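Local coordinates for protein carboxypeptidase 1 (PDB 5GIV) that probably releases amino acids one at a time from the C-termini of peptides, with broad specificity except for proline, as a zinc-dependent M32 metallopeptidase, at residues A[30-35]-A[235-240]; A[246-251]-A[269-274]. All coordinates share one frame; numbering follows the deposited sequence.

Contact 1. Residues A[30-35]-A[235-240]; sequences LGWDQS and HPFMTR
Trp-32 and Thr-239 mark the closest backbone approach, CA to CA 7.2 Å, where the last turns of helix 8-36 meet residues 235-240, which lead into edge strand 238-242. At this separation only side chains bridge the gap. Thr-239 points its CB toward the helix and sets its methyl CG2 3.8 Å from CD1 of the Trp-32 indole, the two side chains crossing at about a right angle. A beta-branched threonine suits the strand and still offers a methyl to the indole. In Trp-32, CG lies anti to the backbone N (chi1 170°), which swings the five-membered ring out to meet that methyl. From the other side of the indole plane, Phe-237 brings CE2 obliquely to 4.3 Å from Trp-32 CD1. The strand belongs to the small three-stranded mixed sheet of this largely helical M32 carboxypeptidase, and Phe-237 is paired through its backbone with Thr-249 of the central strand. The far end of the ring reaches Ser-35, whose CB lies 3.8 Å from Phe-237 CE1; a small residue here lets the phenyl come close to the helix. Ser-35 OG turns back to the carbonyl O of Gly-31 in a weak hydrogen bond of 3.4 Å. Cutting Phe-237 back to an alanine is likely to leave Ser-35 CB and Trp-32 CD1 without their aromatic neighbour, opening a gap against the helix. On the Thr-239 side of the indole plane, Arg-247 makes a cation-pi contact, and Asp-33 of the second subunit packs on Trp-32, placing this corner beside the dimer interface.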
# COMPACT_ATOMS: atom_id res chain seq x y z
N LEU A 30 -5.58 -2.93 2.58
CA LEU A 30 -5.24 -2.80 4.00
C LEU A 30 -4.46 -4.00 4.49
O LEU A 30 -3.53 -3.86 5.28
CB LEU A 30 -6.51 -2.61 4.81
CG LEU A 30 -7.16 -1.23 4.73
CD1 LEU A 30 -8.60 -1.33 5.25
CD2 LEU A 30 -6.35 -0.20 5.52
N GLY A 31 -4.85 -5.20 4.04
CA GLY A 31 -4.12 -6.40 4.44
C GLY A 31 -2.79 -6.55 3.74
O GLY A 31 -1.79 -6.96 4.35
N TRP A 32 -2.74 -6.23 2.44
CA TRP A 32 -1.48 -6.31 1.73
C TRP A 32 -0.44 -5.38 2.34
O TRP A 32 0.71 -5.78 2.57
CB TRP A 32 -1.68 -6.00 0.25
CG TRP A 32 -0.39 -5.84 -0.52
CD1 TRP A 32 0.32 -6.82 -1.15
CD2 TRP A 32 0.34 -4.62 -0.72
NE1 TRP A 32 1.44 -6.28 -1.75
CE2 TRP A 32 1.47 -4.94 -1.50
CE3 TRP A 32 0.13 -3.29 -0.32
CZ2 TRP A 32 2.41 -3.98 -1.87
CZ3 TRP A 32 1.06 -2.34 -0.70
CH2 TRP A 32 2.18 -2.68 -1.47
N ASP A 33 -0.83 -4.14 2.61
CA ASP A 33 0.10 -3.19 3.22
C ASP A 33 0.48 -3.63 4.63
O ASP A 33 1.63 -3.44 5.05
CB ASP A 33 -0.53 -1.79 3.23
CG ASP A 33 0.33 -0.76 3.95
OD1 ASP A 33 1.33 -0.28 3.35
OD2 ASP A 33 0.00 -0.44 5.11
N GLN A 34 -0.46 -4.24 5.36
CA GLN A 34 -0.16 -4.72 6.70
C GLN A 34 0.97 -5.75 6.69
O GLN A 34 1.79 -5.79 7.61
CB GLN A 34 -1.42 -5.32 7.32
CG GLN A 34 -1.22 -5.96 8.67
CD GLN A 34 -2.40 -6.83 9.07
OE1 GLN A 34 -2.90 -7.64 8.28
NE2 GLN A 34 -2.86 -6.65 10.30
N SER A 35 1.02 -6.58 5.65
CA SER A 35 2.03 -7.62 5.55
C SER A 35 3.34 -7.14 4.95
O SER A 35 4.35 -7.84 5.07
CB SER A 35 1.50 -8.78 4.71
OG SER A 35 0.37 -9.35 5.33
N HIS A 235 5.65 -14.43 4.73
CA HIS A 235 4.96 -15.57 4.12
C HIS A 235 4.48 -15.22 2.71
O HIS A 235 3.70 -14.25 2.55
CB HIS A 235 3.80 -16.03 5.00
CG HIS A 235 4.23 -16.45 6.36
ND1 HIS A 235 4.89 -17.64 6.60
CD2 HIS A 235 4.13 -15.83 7.56
CE1 HIS A 235 5.16 -17.74 7.89
NE2 HIS A 235 4.71 -16.65 8.49
N PRO A 236 4.92 -15.93 1.68
CA PRO A 236 4.42 -15.67 0.33
C PRO A 236 2.91 -15.83 0.25
O PRO A 236 2.34 -16.74 0.85
CB PRO A 236 5.13 -16.74 -0.52
CG PRO A 236 6.34 -17.10 0.25
CD PRO A 236 5.96 -16.98 1.70
N PHE A 237 2.27 -14.96 -0.52
CA PHE A 237 0.83 -15.06 -0.75
C PHE A 237 0.47 -14.29 -2.02
O PHE A 237 1.30 -13.59 -2.60
CB PHE A 237 0.03 -14.54 0.45
CG PHE A 237 0.25 -13.09 0.75
CD1 PHE A 237 1.26 -12.68 1.59
CD2 PHE A 237 -0.58 -12.12 0.18
CE1 PHE A 237 1.45 -11.33 1.88
CE2 PHE A 237 -0.38 -10.77 0.45
CZ PHE A 237 0.64 -10.38 1.30
N MET A 238 -0.78 -14.45 -2.44
CA MET A 238 -1.35 -13.72 -3.56
C MET A 238 -2.59 -12.99 -3.08
O MET A 238 -3.35 -13.52 -2.26
CB MET A 238 -1.68 -14.67 -4.72
CG MET A 238 -2.31 -14.02 -5.96
SD MET A 238 -4.12 -13.97 -5.94
CE MET A 238 -4.46 -15.69 -6.16
N THR A 239 -2.78 -11.77 -3.56
CA THR A 239 -3.94 -10.98 -3.14
C THR A 239 -4.37 -10.07 -4.28
O THR A 239 -3.53 -9.54 -5.01
CB THR A 239 -3.62 -10.16 -1.87
OG1 THR A 239 -4.77 -9.41 -1.47
CG2 THR A 239 -2.44 -9.22 -2.09
N ARG A 240 -5.68 -9.90 -4.41
CA ARG A 240 -6.26 -9.08 -5.47
C ARG A 240 -6.67 -7.74 -4.85
O ARG A 240 -7.61 -7.69 -4.05
CB ARG A 240 -7.47 -9.78 -6.08
CG ARG A 240 -8.23 -8.94 -7.11
CD ARG A 240 -9.47 -9.67 -7.62
NE ARG A 240 -9.28 -10.52 -8.79
CZ ARG A 240 -9.03 -10.08 -10.02
NH1 ARG A 240 -8.93 -8.79 -10.24
NH2 ARG A 240 -8.91 -10.94 -11.03

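Contact 2. Residues A[246-251]-A[269-274]; sequences VRITTR and GHALYE. With ZN (zinc ion), chain G.
The HExxH motif of the zinc site stands on helix 257-275, and here that helix packs against strand 245-250, the middle strand of the small mixed sheet. The axes of strand residues 246-250 and helix residues 269-274 run almost antiparallel, at 177°, and approach to 8.4 Å. Ala-271 lets them come this near: its short side chain points at the strand, and its CB is met by two methyls, Val-246 CG1 at 3.6 Å and Ile-248 CG2 of the next inward-facing strand residue. The valine torsion (chi1 -176°) carries CG1 anti to the backbone N and over toward the helix. One turn on, Glu-274 presents only its CB, 3.9 Å from Val-246 CG1, and the two side chains cross at about a right angle. The glutamate chain then bends at chi2 (-68°), taking the carboxylate away from the valine to a hydrogen bond with His-295 and a salt bridge with Arg-240, so a buried charge is answered while its aliphatic root packs. His-270, just before Ala-271, directs its imidazole to the metal instead of the strand. His-266 and Glu-296 complete the protein ligands, and a hydrogen bond between His-270 ND1 and His-295 ND1 would help fix the ring's rotation. NE2 of His-270 binds the zinc ion at 2.2 Å, beside three waters, the nearest of them 2.0 Å from the metal.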
# COMPACT_ATOMS: atom_id res chain seq x y z
N VAL A 246 -3.30 -7.62 -9.22
CA VAL A 246 -3.16 -8.94 -8.60
C VAL A 246 -1.71 -9.07 -8.14
O VAL A 246 -0.81 -9.29 -8.95
CB VAL A 246 -3.55 -10.07 -9.55
CG1 VAL A 246 -3.47 -11.39 -8.82
CG2 VAL A 246 -4.97 -9.83 -10.05
N ARG A 247 -1.49 -8.91 -6.83
CA ARG A 247 -0.14 -8.82 -6.29
C ARG A 247 0.30 -10.12 -5.64
O ARG A 247 -0.51 -10.87 -5.08
CB ARG A 247 -0.06 -7.67 -5.29
CG ARG A 247 -0.60 -6.37 -5.87
CD ARG A 247 -0.16 -5.15 -5.07
NE ARG A 247 -0.74 -3.93 -5.62
CZ ARG A 247 -0.65 -2.73 -5.06
NH1 ARG A 247 0.03 -2.55 -3.93
NH2 ARG A 247 -1.22 -1.69 -5.65
N ILE A 248 1.60 -10.38 -5.70
CA ILE A 248 2.19 -11.58 -5.14
C ILE A 248 3.36 -11.17 -4.25
O ILE A 248 3.94 -10.09 -4.39
CB ILE A 248 2.65 -12.58 -6.23
CG1 ILE A 248 3.75 -11.97 -7.10
CG2 ILE A 248 1.49 -12.99 -7.12
CD1 ILE A 248 4.33 -12.96 -8.08
N THR A 249 3.69 -12.03 -3.29
CA THR A 249 4.83 -11.81 -2.43
C THR A 249 5.63 -13.10 -2.33
O THR A 249 5.08 -14.20 -2.49
CB THR A 249 4.42 -11.33 -1.02
OG1 THR A 249 3.65 -12.34 -0.36
CG2 THR A 249 3.60 -10.04 -1.11
N THR A 250 6.92 -12.96 -2.06
CA THR A 250 7.83 -14.09 -1.97
C THR A 250 8.77 -13.86 -0.79
O THR A 250 8.75 -12.81 -0.14
CB THR A 250 8.61 -14.29 -3.28
OG1 THR A 250 9.24 -15.58 -3.28
CG2 THR A 250 9.67 -13.18 -3.46
N ARG A 251 9.58 -14.88 -0.50
CA ARG A 251 10.52 -14.86 0.60
C ARG A 251 11.85 -15.42 0.12
O ARG A 251 11.88 -16.47 -0.52
CB ARG A 251 9.99 -15.66 1.78
CG ARG A 251 11.02 -16.10 2.77
CD ARG A 251 10.43 -17.22 3.61
NE ARG A 251 10.04 -18.37 2.79
CZ ARG A 251 9.09 -19.24 3.12
NH1 ARG A 251 8.42 -19.09 4.26
NH2 ARG A 251 8.81 -20.26 2.31
N GLY A 269 1.36 -18.51 -10.12
CA GLY A 269 0.31 -19.39 -10.62
C GLY A 269 -1.05 -18.99 -10.11
O GLY A 269 -2.03 -18.93 -10.86
N HIS A 270 -1.15 -18.74 -8.80
CA HIS A 270 -2.37 -18.16 -8.25
C HIS A 270 -2.75 -16.90 -9.01
O HIS A 270 -3.91 -16.70 -9.38
CB HIS A 270 -2.19 -17.84 -6.76
CG HIS A 270 -2.27 -19.03 -5.86
ND1 HIS A 270 -3.34 -19.92 -5.88
CD2 HIS A 270 -1.42 -19.49 -4.91
CE1 HIS A 270 -3.14 -20.86 -4.97
NE2 HIS A 270 -1.99 -20.62 -4.37
N ALA A 271 -1.77 -16.02 -9.26
CA ALA A 271 -2.08 -14.72 -9.83
C ALA A 271 -2.48 -14.84 -11.30
O ALA A 271 -3.34 -14.08 -11.77
CB ALA A 271 -0.88 -13.78 -9.69
N LEU A 272 -1.86 -15.77 -12.02
CA LEU A 272 -2.24 -15.99 -13.41
C LEU A 272 -3.71 -16.33 -13.52
O LEU A 272 -4.43 -15.81 -14.39
CB LEU A 272 -1.39 -17.10 -14.01
CG LEU A 272 0.05 -16.70 -14.31
CD1 LEU A 272 0.85 -17.92 -14.66
CD2 LEU A 272 0.05 -15.69 -15.46
N TYR A 273 -4.19 -17.22 -12.64
CA TYR A 273 -5.60 -17.56 -12.60
C TYR A 273 -6.46 -16.30 -12.49
O TYR A 273 -7.36 -16.08 -13.30
CB TYR A 273 -5.84 -18.52 -11.43
CG TYR A 273 -7.24 -19.06 -11.31
CD1 TYR A 273 -8.21 -18.79 -12.26
CD2 TYR A 273 -7.58 -19.84 -10.22
CE1 TYR A 273 -9.49 -19.29 -12.13
CE2 TYR A 273 -8.84 -20.35 -10.08
CZ TYR A 273 -9.80 -20.07 -11.03
OH TYR A 273 -11.06 -20.59 -10.86
N GLU A 274 -6.19 -15.46 -11.48
CA GLU A 274 -6.98 -14.25 -11.29
C GLU A 274 -6.83 -13.30 -12.47
O GLU A 274 -7.80 -12.66 -12.90
CB GLU A 274 -6.57 -13.54 -9.99
CG GLU A 274 -6.89 -14.32 -8.71
CD GLU A 274 -8.37 -14.46 -8.42
OE1 GLU A 274 -8.75 -15.41 -7.71
OE2 GLU A 274 -9.16 -13.62 -8.91
ZN ZN G . -1.14 -21.82 -2.75
O HOH W 1 -0.42 -19.88 -1.50
O HOH W 2 -0.22 -22.97 -1.33
O HOH W 3 -2.81 -20.65 -1.41

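Overall arrangement
The two contacts lie on neighbouring strands of one mixed sheet, their centres 10 Å apart. Along the chain, both segments of contact 1 precede those of contact 2: helix 8-36 is joined across some 200 residues to strand 238-242, whereas strand 245-250 and helix 257-275 are close in sequence. The strands pair antiparallel, with probable hydrogen bonds from Arg-247 N to Thr-239 O and from Thr-249 N to Phe-237 O. Met-238, facing away from helix 8-36, packs on His-270. Helix 8-36 and the zinc-bearing helix thus lie on opposite faces of the sheet, which links the metal site to the region where Arg-247 forms a salt bridge with Asp-33 of the second subunit.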